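Aeromonas extracellular serine protease (Aeromonas sobria, PDB 3WQB) cleaves peptide bonds after paired basic residues, Lys-Lys or Lys-Arg, as a secreted, calcium-binding serine protease of the furin-like subtilase family. Local coordinates at residues H115-S120 and V294-P299; Q476-L481 and D530-S535. The protein carries 1 engineered substitution. One frame throughout, in Å; residues are numbered along the deposited sequence.

Contact 1: H115-S120 and V294-P299. With CA (calcium ion), chain E.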
loop_
_atom_site.group_PDB
_atom_site.type_symbol
_atom_site.label_atom_id
_atom_site.label_comp_id
_atom_site.label_asym_id
_atom_site.label_seq_id
_atom_site.Cartn_x
_atom_site.Cartn_y
_atom_site.Cartn_z
ATOM N N HIS A 115 -15.937 1.535 5.412
ATOM C CA HIS A 115 -14.835 1.448 4.479
ATOM C C HIS A 115 -14.709 0.036 3.887
ATOM O O HIS A 115 -14.633 -0.134 2.660
ATOM C CB HIS A 115 -13.583 1.886 5.242
ATOM C CG HIS A 115 -12.372 2.097 4.401
ATOM N ND1 HIS A 115 -11.413 1.124 4.219
ATOM C CD2 HIS A 115 -11.921 3.199 3.760
ATOM C CE1 HIS A 115 -10.434 1.609 3.476
ATOM N NE2 HIS A 115 -10.708 2.873 3.201
ATOM N N GLY A 116 -14.715 -0.971 4.748
ATOM C CA GLY A 116 -14.538 -2.359 4.324
ATOM C C GLY A 116 -15.699 -2.858 3.478
ATOM O O GLY A 116 -15.512 -3.648 2.551
ATOM N N THR A 117 -16.908 -2.422 3.822
ATOM C CA THR A 117 -18.103 -2.788 3.079
ATOM C C THR A 117 -18.081 -2.146 1.691
ATOM O O THR A 117 -18.426 -2.782 0.690
ATOM C CB THR A 117 -19.355 -2.421 3.891
ATOM O OG1 THR A 117 -19.321 -3.152 5.124
ATOM C CG2 THR A 117 -20.642 -2.749 3.143
ATOM N N SER A 118 -17.636 -0.894 1.631
ATOM C CA SER A 118 -17.476 -0.205 0.346
ATOM C C SER A 118 -16.418 -0.880 -0.538
ATOM O O SER A 118 -16.632 -1.088 -1.728
ATOM C CB SER A 118 -17.147 1.271 0.572
ATOM O OG SER A 118 -18.206 1.952 1.232
ATOM N N VAL A 119 -15.276 -1.206 0.060
ATOM C CA VAL A 119 -14.223 -1.985 -0.607
ATOM C C VAL A 119 -14.781 -3.290 -1.181
ATOM O O VAL A 119 -14.559 -3.616 -2.356
ATOM C CB VAL A 119 -13.061 -2.274 0.392
ATOM C CG1 VAL A 119 -12.114 -3.357 -0.116
ATOM C CG2 VAL A 119 -12.284 -1.002 0.680
ATOM N N SER A 120 -15.516 -4.027 -0.343
ATOM C CA SER A 120 -16.044 -5.322 -0.726
ATOM C C SER A 120 -16.958 -5.266 -1.941
ATOM O O SER A 120 -16.877 -6.129 -2.814
ATOM C CB SER A 120 -16.748 -5.994 0.456
ATOM O OG SER A 120 -15.809 -6.238 1.489
ATOM N N VAL A 294 -19.127 4.336 -6.908
ATOM C CA VAL A 294 -20.453 3.880 -6.498
ATOM C C VAL A 294 -20.364 2.414 -6.087
ATOM O O VAL A 294 -19.904 1.562 -6.852
ATOM C CB VAL A 294 -21.496 4.089 -7.614
ATOM C CG1 VAL A 294 -22.828 3.431 -7.240
ATOM C CG2 VAL A 294 -21.667 5.588 -7.877
ATOM N N THR A 295 -20.793 2.127 -4.862
ATOM C CA THR A 295 -20.569 0.815 -4.274
ATOM C C THR A 295 -21.564 0.527 -3.145
ATOM O O THR A 295 -22.456 1.333 -2.868
ATOM C CB THR A 295 -19.108 0.706 -3.754
ATOM O OG1 THR A 295 -18.829 -0.643 -3.361
ATOM C CG2 THR A 295 -18.851 1.658 -2.589
ATOM N N THR A 296 -21.398 -0.620 -2.503
ATOM C CA THR A 296 -22.212 -1.012 -1.373
ATOM C C THR A 296 -21.827 -0.246 -0.110
ATOM O O THR A 296 -20.654 -0.177 0.266
ATOM C CB THR A 296 -22.071 -2.518 -1.114
ATOM O OG1 THR A 296 -20.680 -2.863 -1.069
ATOM C CG2 THR A 296 -22.722 -3.325 -2.231
ATOM N N ASP A 297 -22.837 0.306 0.554
ATOM C CA ASP A 297 -22.680 1.013 1.814
ATOM C C ASP A 297 -23.113 0.114 2.961
ATOM O O ASP A 297 -23.700 -0.944 2.732
ATOM C CB ASP A 297 -23.576 2.254 1.787
ATOM C CG ASP A 297 -23.218 3.257 2.859
ATOM O OD1 ASP A 297 -22.006 3.457 3.096
ATOM O OD2 ASP A 297 -24.146 3.837 3.467
ATOM N N LEU A 298 -22.829 0.522 4.197
ATOM C CA LEU A 298 -23.508 -0.111 5.323
ATOM C C LEU A 298 -25.020 0.023 5.119
ATOM O O LEU A 298 -25.495 1.096 4.741
ATOM C CB LEU A 298 -23.104 0.514 6.651
ATOM C CG LEU A 298 -21.625 0.444 7.029
ATOM C CD1 LEU A 298 -21.402 1.026 8.416
ATOM C CD2 LEU A 298 -21.117 -0.980 6.967
ATOM N N PRO A 299 -25.776 -1.071 5.330
ATOM C CA PRO A 299 -27.209 -1.003 5.008
ATOM C C PRO A 299 -27.998 -0.048 5.908
ATOM O O PRO A 299 -27.674 0.112 7.087
ATOM C CB PRO A 299 -27.690 -2.446 5.193
ATOM C CG PRO A 299 -26.639 -3.135 5.996
ATOM C CD PRO A 299 -25.357 -2.418 5.764
HETATM CA CA CA E . -26.275 3.373 4.532
#
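T295 and T296 each give a side-chain hydroxyl to a carbonyl of the helix. T295 OG1 donates to S118 O at 2.8 Å, in the carbonyl plane and on a lone pair. T296 OG1 donates to T117 O at 2.9 Å, but from above that carbonyl plane, 41° out of it. For T296 the reach depends on chi1 of 50°, which sets OG1 between the backbone N and the carbonyl carbon. A weaker CA-H...O contact runs from S118 CA to T296 O at 3.2 Å. The helix belongs to the subtilisin-like domain and begins at H115, the predicted charge-relay histidine. H115 itself points away from 294-299, and its ND1 bonds to D78. Van der Waals contacts add to the hydrogen bonds. T295 CG2 lies 3.6 Å from S118 CB. L298 CD2 comes within 3.4 Å of T117 OG1, the two side chains crossing at about a right angle. The T117 hydroxyl's main polar partner is A82. T117 CG2 touches D297 O. Past the strand end, the chain binds a calcium ion through D297 OD2 and L298 O, both at 2.4 Å. The D297 carboxylate also has a polar partner at Y305. G300, M303, N306 and C326 complete this site.

Contact 2: Q476-L481 and D530-S535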
loop_
_atom_site.group_PDB
_atom_site.type_symbol
_atom_site.label_atom_id
_atom_site.label_comp_id
_atom_site.label_asym_id
_atom_site.label_seq_id
_atom_site.Cartn_x
_atom_site.Cartn_y
_atom_site.Cartn_z
ATOM N N GLN A 476 15.096 -4.501 -4.306
ATOM C CA GLN A 476 14.981 -3.895 -2.995
ATOM C C GLN A 476 16.322 -3.324 -2.600
ATOM O O GLN A 476 17.376 -3.896 -2.912
ATOM C CB GLN A 476 14.549 -4.915 -1.949
ATOM C CG GLN A 476 13.146 -5.460 -2.155
ATOM C CD GLN A 476 12.866 -6.645 -1.268
ATOM O OE1 GLN A 476 13.677 -7.568 -1.189
ATOM N NE2 GLN A 476 11.707 -6.644 -0.611
ATOM N N VAL A 477 16.265 -2.188 -1.919
ATOM C CA VAL A 477 17.445 -1.521 -1.391
ATOM C C VAL A 477 17.183 -1.176 0.070
ATOM O O VAL A 477 16.081 -0.737 0.425
ATOM C CB VAL A 477 17.768 -0.237 -2.214
ATOM C CG1 VAL A 477 18.730 0.684 -1.510
ATOM C CG2 VAL A 477 18.325 -0.597 -3.575
ATOM N N MET A 478 18.179 -1.391 0.925
ATOM C CA MET A 478 18.148 -0.826 2.274
ATOM C C MET A 478 19.227 0.230 2.348
ATOM O O MET A 478 20.303 0.046 1.780
ATOM C CB MET A 478 18.376 -1.897 3.337
ATOM C CG MET A 478 17.203 -2.848 3.468
ATOM S SD MET A 478 17.439 -4.019 4.808
ATOM C CE MET A 478 18.846 -4.975 4.238
ATOM N N VAL A 479 18.926 1.347 3.008
ATOM C CA VAL A 479 19.888 2.458 3.136
ATOM C C VAL A 479 20.056 2.867 4.594
ATOM O O VAL A 479 19.078 2.954 5.351
ATOM C CB VAL A 479 19.484 3.702 2.280
ATOM C CG1 VAL A 479 20.502 4.839 2.459
ATOM C CG2 VAL A 479 19.388 3.339 0.816
ATOM N N SER A 480 21.311 3.101 4.971
ATOM C CA SER A 480 21.646 3.686 6.264
ATOM C C SER A 480 22.511 4.910 6.023
ATOM O O SER A 480 23.488 4.852 5.277
ATOM C CB SER A 480 22.379 2.676 7.149
ATOM O OG SER A 480 21.520 1.581 7.426
ATOM N N LEU A 481 22.122 6.026 6.635
ATOM C CA LEU A 481 22.852 7.281 6.504
ATOM C C LEU A 481 22.516 8.196 7.672
ATOM O O LEU A 481 21.487 8.027 8.331
ATOM C CB LEU A 481 22.558 7.963 5.151
ATOM C CG LEU A 481 21.127 8.376 4.798
ATOM C CD1 LEU A 481 20.757 9.706 5.454
ATOM C CD2 LEU A 481 20.988 8.487 3.287
ATOM N N ASP A 530 18.643 1.087 7.863
ATOM C CA ASP A 530 18.053 -0.012 7.078
ATOM C C ASP A 530 16.653 0.345 6.564
ATOM O O ASP A 530 15.719 -0.460 6.634
ATOM C CB ASP A 530 17.993 -1.321 7.882
ATOM C CG ASP A 530 19.360 -1.921 8.173
ATOM O OD1 ASP A 530 20.325 -1.645 7.434
ATOM O OD2 ASP A 530 19.446 -2.698 9.150
ATOM N N MET A 531 16.500 1.567 6.067
ATOM C CA MET A 531 15.230 1.940 5.464
ATOM C C MET A 531 15.111 1.241 4.118
ATOM O O MET A 531 16.000 1.354 3.280
ATOM C CB MET A 531 15.095 3.445 5.283
ATOM C CG MET A 531 13.716 3.793 4.758
ATOM S SD MET A 531 13.471 5.515 4.394
ATOM C CE MET A 531 12.344 5.392 3.013
ATOM N N ARG A 532 14.012 0.520 3.922
ATOM C CA ARG A 532 13.838 -0.283 2.717
ATOM C C ARG A 532 13.019 0.451 1.662
ATOM O O ARG A 532 12.039 1.153 1.980
ATOM C CB ARG A 532 13.209 -1.643 3.039
ATOM C CG ARG A 532 13.314 -2.647 1.895
ATOM C CD ARG A 532 12.748 -3.996 2.263
ATOM N NE ARG A 532 11.353 -3.864 2.673
ATOM C CZ ARG A 532 10.658 -4.800 3.305
ATOM N NH1 ARG A 532 11.226 -5.959 3.613
ATOM N NH2 ARG A 532 9.391 -4.568 3.636
ATOM N N MET A 533 13.450 0.301 0.407
ATOM C CA MET A 533 12.727 0.838 -0.740
ATOM C C MET A 533 12.712 -0.215 -1.842
ATOM O O MET A 533 13.613 -1.062 -1.915
ATOM C CB MET A 533 13.389 2.120 -1.245
ATOM C CG MET A 533 13.342 3.263 -0.247
ATOM S SD MET A 533 14.679 4.464 -0.438
ATOM C CE MET A 533 16.033 3.555 0.277
ATOM N N LEU A 534 11.685 -0.180 -2.686
ATOM C CA LEU A 534 11.597 -1.099 -3.816
ATOM C C LEU A 534 11.406 -0.311 -5.109
ATOM O O LEU A 534 10.765 0.742 -5.112
ATOM C CB LEU A 534 10.455 -2.099 -3.597
ATOM C CG LEU A 534 10.231 -3.116 -4.723
ATOM C CD1 LEU A 534 9.858 -4.467 -4.167
ATOM C CD2 LEU A 534 9.177 -2.654 -5.735
ATOM N N SER A 535 11.976 -0.814 -6.199
ATOM C CA SER A 535 11.672 -0.275 -7.516
ATOM C C SER A 535 11.219 -1.354 -8.482
ATOM O O SER A 535 11.805 -2.446 -8.551
ATOM C CB SER A 535 12.863 0.461 -8.115
ATOM O OG SER A 535 12.550 0.869 -9.432
HETATM O O HOH W 1 21.177 -0.171 5.303
#
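Q476-V479 pairs antiparallel with M531-L534, the short strand axes running at 148°. V477 with M533 and V479 with M531 are the hydrogen-bonded pairs. V477 N donates to M533 O at 2.9 Å, and M533 N returns a bond to V477 O at 2.8 Å. V479 and M531 exchange another two. Q476 with L534 and M478 with R532 are the non-hydrogen-bonded pairs. From them CA-H...O contacts reach neighbouring carbonyls: Q476 CA to M533 O, M478 CA to M531 O and R532 CA to V477 O. D530 and M531 both face V479, a G1 beta bulge, where the 530-535 segment turns a corner. There D530 N donates to S480 OG at 3.0 Å. A water joins S480 OG to D530 OD1, donating to the carboxylate.

On the face of V477 and V479, M533 bends at chi3 (-76°), which brings CE over V479. CE lies only 3.4 Å from V479 CG2, tighter than usual carbon contact. The other face carries Q476, M478, R532 and L534. Q476 and R532 lie side by side and point the same way, with amide and guanidinium planes 12° apart. Q476 NE2 sits over one guanidinium face and 4.0 Å from R532 CD. Beyond the strands, Q476 NE2 bonds to S251 O. The R532 guanidinium meets P248 O and S251 OG, and its NH1 forms a salt bridge with D197 OD2. M478 SD approaches D530 CB at 4.1 Å.

This pairing is part of one antiparallel sheet of the P-domain, a jelly-roll-like beta sandwich. Its Q476 face turns to the subtilisin domain, where D197 lies on helix 191-205. Strand 583-595 bonds to the other edge of 476-481, W440 of strand 436-444 packs on Q476 and M478, and the V477 face meets L493 of the other sheet.

In the fold
Contact 1 closes before contact 2 opens along the chain, so the two are in series. Their centres are 36 Å apart, their nearest atoms about 21 Å, and they lie on opposite sides of the centre of the chain. They share no helix, strand or sheet. Contact 1 is in the N-terminal subtilisin domain, where it joins the helix of the predicted catalytic histidine to a calcium-binding loop. Contact 2 is in the C-terminal P-domain, in a sheet whose Q476 and R532 side chains reach D197, P248 and S251 of the protease domain. One belongs to the catalytic side, and the other lies in the P-domain, with one face against the protease domain.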